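Local coordinates for tRNA (adenine(58)-N(1))-methyltransferase catalytic subunit TRM61 C-terminal domain-containing protein (Thermoplasma acidophilum, PDB 1YB2) that probably transfers methyl groups from S-adenosyl-L-methionine to adenine in RNA, perhaps adenine 58 of tRNA, at residues A[117-122]-A[140-145]; A[112-117]-A[180-185]. All blocks are in the same frame, centred on the assembly; numbering follows the deposited sequence.

How the interactions relate
Both contacts are buried and both involve strand 113-117, which has strand 137-141 on one flank and strand 180-185 on the other in the methyltransferase sheet. The centre of interaction 2 lies about 7 Å from the centre of the chain; it is a strand pairing with apolar side chains on both faces and an aspartate pair, Asp113 and Asp181, at its start. Interaction 1, its centre about 16 Å from that of the chain, lies where the strands give way to loops; its chemistry is a loop gripped by one carboxylate and a water. Val117 belongs to both, and the Glu116 carbonyl of interaction 2 probably accepts a bond from the Val141 amide of interaction 1, 2.9 Å from Val141 N to Glu116 O.

Interaction 1: residues A[117-122]-A[140-145]; sequences VGVGSG and VVERDE
Glu142 reaches across to the glycine-rich loop, its OE1 accepting a nearly straight bond from the backbone amide of Val119, 3.0 Å from Val119 N to Glu142 OE1. The amide meets OE1 on the anti side, 17° out of the carboxylate plane. Water 1 donates to the same oxygen, 2.6 Å from its O to Glu142 OE1, and accepts from Gly120 N, so one carboxylate oxygen serves two successive loop amides, one directly and one through water. Just before this, Gly118 N bonds to Val141 O (2.9 Å), continuing the parallel pairing of Val117 with Val141. Gly118 CA also passes close to Glu142 OE1, at 3.5 Å.

The arrangement is that of the cofactor-binding end of a Rossmann-like methyltransferase: the first strand runs into the GxGxG loop, and the acidic residue follows Val141 of the neighbouring strand. Glu142 is predicted to bind S-adenosyl-L-methionine, as are nearby Asp170 and Asp186.

Val119 lies crosswise to Glu142, its CG1 against the aliphatic part of that side chain, 3.8 Å from Glu142 CG. Its other methyl, CG2, meets Val140 CG1 at 3.7 Å, and Ala151 and Met152 of helix 145-156 also touch Val119. Glu142 is bent at its second torsion (chi2 57°), which turns the carboxylate toward the loop amides. OE2 is held separately by the Asp144 amide, 2.9 Å from Asp144 N to Glu142 OE2, and these bonds at both oxygens restrict rotation of the group. Farther out, Asp144 OD1 caps Asn147 N at the start of helix 145-156.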
loop_
_atom_site.group_PDB
_atom_site.type_symbol
_atom_site.label_atom_id
_atom_site.label_comp_id
_atom_site.label_asym_id
_atom_site.label_seq_id
_atom_site.Cartn_x
_atom_site.Cartn_y
_atom_site.Cartn_z
ATOM N N VAL A 117 10.187 2.686 -13.690
ATOM C CA VAL A 117 10.246 3.252 -15.029
ATOM C C VAL A 117 9.186 4.356 -15.119
ATOM O O VAL A 117 7.977 4.079 -15.111
ATOM C CB VAL A 117 10.038 2.158 -16.106
ATOM C CG1 VAL A 117 10.215 2.717 -17.493
ATOM C CG2 VAL A 117 11.014 0.986 -15.872
ATOM N N GLY A 118 9.650 5.602 -15.159
ATOM C CA GLY A 118 8.772 6.770 -15.076
ATOM C C GLY A 118 8.629 7.177 -13.626
ATOM O O GLY A 118 8.134 6.411 -12.803
ATOM N N VAL A 119 9.071 8.382 -13.306
ATOM C CA VAL A 119 9.142 8.807 -11.921
ATOM C C VAL A 119 7.940 9.654 -11.436
ATOM O O VAL A 119 7.603 9.613 -10.256
ATOM C CB VAL A 119 10.501 9.519 -11.628
ATOM C CG1 VAL A 119 10.517 10.915 -12.203
ATOM C CG2 VAL A 119 10.802 9.520 -10.135
ATOM N N GLY A 120 7.286 10.389 -12.338
ATOM C CA GLY A 120 6.241 11.350 -11.928
ATOM C C GLY A 120 6.776 12.403 -10.968
ATOM O O GLY A 120 7.827 12.994 -11.217
ATOM N N SER A 121 6.064 12.615 -9.857
ATOM C CA SER A 121 6.436 13.606 -8.846
ATOM C C SER A 121 7.465 13.045 -7.860
ATOM O O SER A 121 8.074 13.787 -7.068
ATOM C CB SER A 121 5.198 14.020 -8.061
ATOM O OG SER A 121 4.606 12.869 -7.457
ATOM N N GLY A 122 7.647 11.727 -7.889
ATOM C CA GLY A 122 8.525 11.099 -6.915
ATOM C C GLY A 122 7.692 10.522 -5.791
ATOM O O GLY A 122 8.231 9.960 -4.852
ATOM N N VAL A 140 15.736 4.269 -10.789
ATOM C CA VAL A 140 14.731 5.088 -11.465
ATOM C C VAL A 140 15.222 5.403 -12.868
ATOM O O VAL A 140 16.319 5.953 -13.048
ATOM C CB VAL A 140 14.465 6.401 -10.685
ATOM C CG1 VAL A 140 13.473 7.287 -11.426
ATOM C CG2 VAL A 140 13.956 6.089 -9.277
ATOM N N VAL A 141 14.426 5.010 -13.858
ATOM C CA VAL A 141 14.690 5.293 -15.266
ATOM C C VAL A 141 13.658 6.324 -15.698
ATOM O O VAL A 141 12.448 6.046 -15.659
ATOM C CB VAL A 141 14.541 4.012 -16.153
ATOM C CG1 VAL A 141 14.849 4.313 -17.638
ATOM C CG2 VAL A 141 15.422 2.886 -15.643
ATOM N N GLU A 142 14.124 7.515 -16.065
ATOM C CA GLU A 142 13.242 8.631 -16.436
ATOM C C GLU A 142 13.780 9.386 -17.654
ATOM O O GLU A 142 14.903 9.884 -17.633
ATOM C CB GLU A 142 13.039 9.588 -15.247
ATOM C CG GLU A 142 12.312 10.910 -15.555
ATOM C CD GLU A 142 10.920 10.730 -16.184
ATOM O OE1 GLU A 142 10.144 9.879 -15.713
ATOM O OE2 GLU A 142 10.597 11.461 -17.148
ATOM N N ARG A 143 12.961 9.493 -18.699
ATOM C CA ARG A 143 13.373 10.139 -19.961
ATOM C C ARG A 143 13.492 11.669 -19.871
ATOM O O ARG A 143 14.276 12.278 -20.605
ATOM C CB ARG A 143 12.418 9.748 -21.098
ATOM C CG ARG A 143 10.984 10.283 -20.919
ATOM C CD ARG A 143 10.045 9.762 -21.983
ATOM N NE ARG A 143 9.795 8.329 -21.829
ATOM C CZ ARG A 143 8.990 7.611 -22.612
ATOM N NH1 ARG A 143 8.335 8.193 -23.617
ATOM N NH2 ARG A 143 8.841 6.309 -22.389
ATOM N N ASP A 144 12.711 12.286 -18.993
ATOM C CA ASP A 144 12.693 13.743 -18.856
ATOM C C ASP A 144 13.666 14.226 -17.775
ATOM O O ASP A 144 13.482 13.939 -16.589
ATOM C CB ASP A 144 11.271 14.229 -18.570
ATOM C CG ASP A 144 11.124 15.727 -18.719
ATOM O OD1 ASP A 144 11.446 16.472 -17.766
ATOM O OD2 ASP A 144 10.680 16.163 -19.803
ATOM N N GLU A 145 14.696 14.964 -18.191
ATOM C CA GLU A 145 15.770 15.390 -17.288
ATOM C C GLU A 145 15.243 16.255 -16.148
ATOM O O GLU A 145 15.671 16.114 -14.997
ATOM C CB GLU A 145 16.857 16.154 -18.061
ATOM C CG GLU A 145 18.200 16.267 -17.335
ATOM C CD GLU A 145 19.158 17.241 -18.010
ATOM O OE1 GLU A 145 18.897 18.466 -17.977
ATOM O OE2 GLU A 145 20.183 16.788 -18.564
HETATM O O HOH W 1 7.658 10.539 -15.157
#

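Interaction 2: residues A[112-117]-A[180-185]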
loop_
_atom_site.group_PDB
_atom_site.type_symbol
_atom_site.label_atom_id
_atom_site.label_comp_id
_atom_site.label_asym_id
_atom_site.label_seq_id
_atom_site.Cartn_x
_atom_site.Cartn_y
_atom_site.Cartn_z
HETATM N N MSE A 112 14.636 -5.694 -1.238
HETATM C CA MSE A 112 14.334 -5.822 -2.665
HETATM C C MSE A 112 15.119 -4.829 -3.518
HETATM O O MSE A 112 15.426 -3.720 -3.086
HETATM C CB MSE A 112 12.833 -5.625 -2.917
HETATM C CG MSE A 112 11.909 -6.635 -2.242
HETATM SE SE MSE A 112 10.032 -6.124 -2.549
HETATM C CE MSE A 112 9.928 -6.781 -4.333
ATOM N N ASP A 113 15.440 -5.249 -4.738
ATOM C CA ASP A 113 15.953 -4.347 -5.767
ATOM C C ASP A 113 14.822 -4.026 -6.748
ATOM O O ASP A 113 14.384 -4.878 -7.524
ATOM C CB ASP A 113 17.153 -4.947 -6.483
ATOM C CG ASP A 113 18.334 -5.176 -5.546
ATOM O OD1 ASP A 113 18.634 -4.301 -4.695
ATOM O OD2 ASP A 113 18.970 -6.239 -5.659
ATOM N N ILE A 114 14.375 -2.780 -6.703
ATOM C CA ILE A 114 13.194 -2.335 -7.430
ATOM C C ILE A 114 13.579 -1.429 -8.583
ATOM O O ILE A 114 14.460 -0.558 -8.453
ATOM C CB ILE A 114 12.201 -1.628 -6.458
ATOM C CG1 ILE A 114 11.776 -2.637 -5.368
ATOM C CG2 ILE A 114 10.990 -1.018 -7.225
ATOM C CD1 ILE A 114 10.828 -2.072 -4.331
ATOM N N LEU A 115 12.928 -1.651 -9.717
ATOM C CA LEU A 115 13.090 -0.814 -10.894
ATOM C C LEU A 115 11.817 0.013 -11.065
ATOM O O LEU A 115 10.716 -0.538 -11.105
ATOM C CB LEU A 115 13.328 -1.681 -12.148
ATOM C CG LEU A 115 13.459 -0.900 -13.466
ATOM C CD1 LEU A 115 14.703 -0.019 -13.414
ATOM C CD2 LEU A 115 13.536 -1.851 -14.656
ATOM N N GLU A 116 11.970 1.333 -11.144
ATOM C CA GLU A 116 10.855 2.219 -11.404
ATOM C C GLU A 116 11.080 2.940 -12.737
ATOM O O GLU A 116 12.039 3.707 -12.890
ATOM C CB GLU A 116 10.704 3.207 -10.236
ATOM C CG GLU A 116 9.591 4.201 -10.371
ATOM C CD GLU A 116 9.491 5.147 -9.164
ATOM O OE1 GLU A 116 10.479 5.284 -8.404
ATOM O OE2 GLU A 116 8.420 5.773 -8.989
ATOM N N VAL A 117 10.187 2.686 -13.690
ATOM C CA VAL A 117 10.246 3.252 -15.029
ATOM C C VAL A 117 9.186 4.356 -15.119
ATOM O O VAL A 117 7.977 4.079 -15.111
ATOM C CB VAL A 117 10.038 2.158 -16.106
ATOM C CG1 VAL A 117 10.215 2.717 -17.493
ATOM C CG2 VAL A 117 11.014 0.986 -15.872
ATOM N N TYR A 180 15.775 -7.407 -11.429
ATOM C CA TYR A 180 15.026 -6.701 -10.376
ATOM C C TYR A 180 13.986 -7.593 -9.700
ATOM O O TYR A 180 13.483 -8.524 -10.313
ATOM C CB TYR A 180 14.392 -5.420 -10.951
ATOM C CG TYR A 180 15.471 -4.508 -11.459
ATOM C CD1 TYR A 180 16.216 -3.713 -10.574
ATOM C CD2 TYR A 180 15.813 -4.492 -12.807
ATOM C CE1 TYR A 180 17.252 -2.903 -11.034
ATOM C CE2 TYR A 180 16.842 -3.692 -13.275
ATOM C CZ TYR A 180 17.555 -2.898 -12.385
ATOM O OH TYR A 180 18.592 -2.115 -12.864
ATOM N N ASP A 181 13.672 -7.300 -8.441
ATOM C CA ASP A 181 12.689 -8.069 -7.684
ATOM C C ASP A 181 11.266 -7.616 -7.971
ATOM O O ASP A 181 10.321 -8.325 -7.642
ATOM C CB ASP A 181 12.958 -7.947 -6.180
ATOM C CG ASP A 181 14.251 -8.611 -5.764
ATOM O OD1 ASP A 181 14.396 -9.816 -6.020
ATOM O OD2 ASP A 181 15.116 -7.933 -5.172
ATOM N N ALA A 182 11.124 -6.418 -8.556
ATOM C CA ALA A 182 9.824 -5.806 -8.855
ATOM C C ALA A 182 10.062 -4.684 -9.841
ATOM O O ALA A 182 11.116 -4.035 -9.822
ATOM C CB ALA A 182 9.161 -5.237 -7.587
ATOM N N VAL A 183 9.081 -4.475 -10.706
ATOM C CA VAL A 183 9.090 -3.364 -11.643
ATOM C C VAL A 183 7.801 -2.595 -11.469
ATOM O O VAL A 183 6.706 -3.177 -11.382
ATOM C CB VAL A 183 9.215 -3.793 -13.113
ATOM C CG1 VAL A 183 9.110 -2.572 -14.038
ATOM C CG2 VAL A 183 10.541 -4.548 -13.346
ATOM N N ILE A 184 7.948 -1.277 -11.378
ATOM C CA ILE A 184 6.810 -0.388 -11.306
ATOM C C ILE A 184 6.934 0.589 -12.464
ATOM O O ILE A 184 7.926 1.333 -12.561
ATOM C CB ILE A 184 6.746 0.315 -9.925
ATOM C CG1 ILE A 184 6.382 -0.727 -8.853
ATOM C CG2 ILE A 184 5.703 1.447 -9.971
ATOM C CD1 ILE A 184 7.033 -0.528 -7.522
ATOM N N ALA A 185 5.940 0.566 -13.358
ATOM C CA ALA A 185 5.993 1.322 -14.611
ATOM C C ALA A 185 4.844 2.315 -14.783
ATOM O O ALA A 185 3.665 1.949 -14.713
ATOM C CB ALA A 185 6.048 0.367 -15.795
HETATM O O HOH W 2 17.476 -8.929 -4.188
#
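Leu115 lies over one face of the Tyr180 ring where strands 113-117 and 180-185 run side by side, two central parallel strands of the Rossmann-like methyltransferase sheet. The CH-pi contact is made by Leu115 CB, 3.8 Å from the ring centroid and 18° off the normal; Leu115 CD2 reaches the ring atoms CD2 and CE2 of Tyr180. With its CG anti to the carbonyl carbon (chi1 -61°), Tyr180 brings the ring against Leu115 while Asp113 O sits at the ring edge, in its plane. Val183 CG2 packs against Leu115 CB on this same face of the sheet, followed by Val117 beside Ala185.

The other face carries Ile114, Glu116, Ala182 and Ile184. Here the selenomethionine Met112 curls at chi3 and lays its CE against the methyl of Ala182, 3.7 Å from Met112 CE to Ala182 CB, and also touches Asp181 CB. Ile114 CG2 lies 4.0 Å from Ile184 CD1, and Met124 and Ile128 of helix 123-132 pack over this side.

Between the faces, Leu115 N, Ile184 N and Val117 N make the regular backbone bonds. At the Asp113 end of the pairing Asp181 bonds twice to Asp113: its N donates to Asp113 O, while its OD1 pairs with Lys202 and its OD2, through the anti lone pair, takes Asp113 N at 2.7 Å with an angle of 174°.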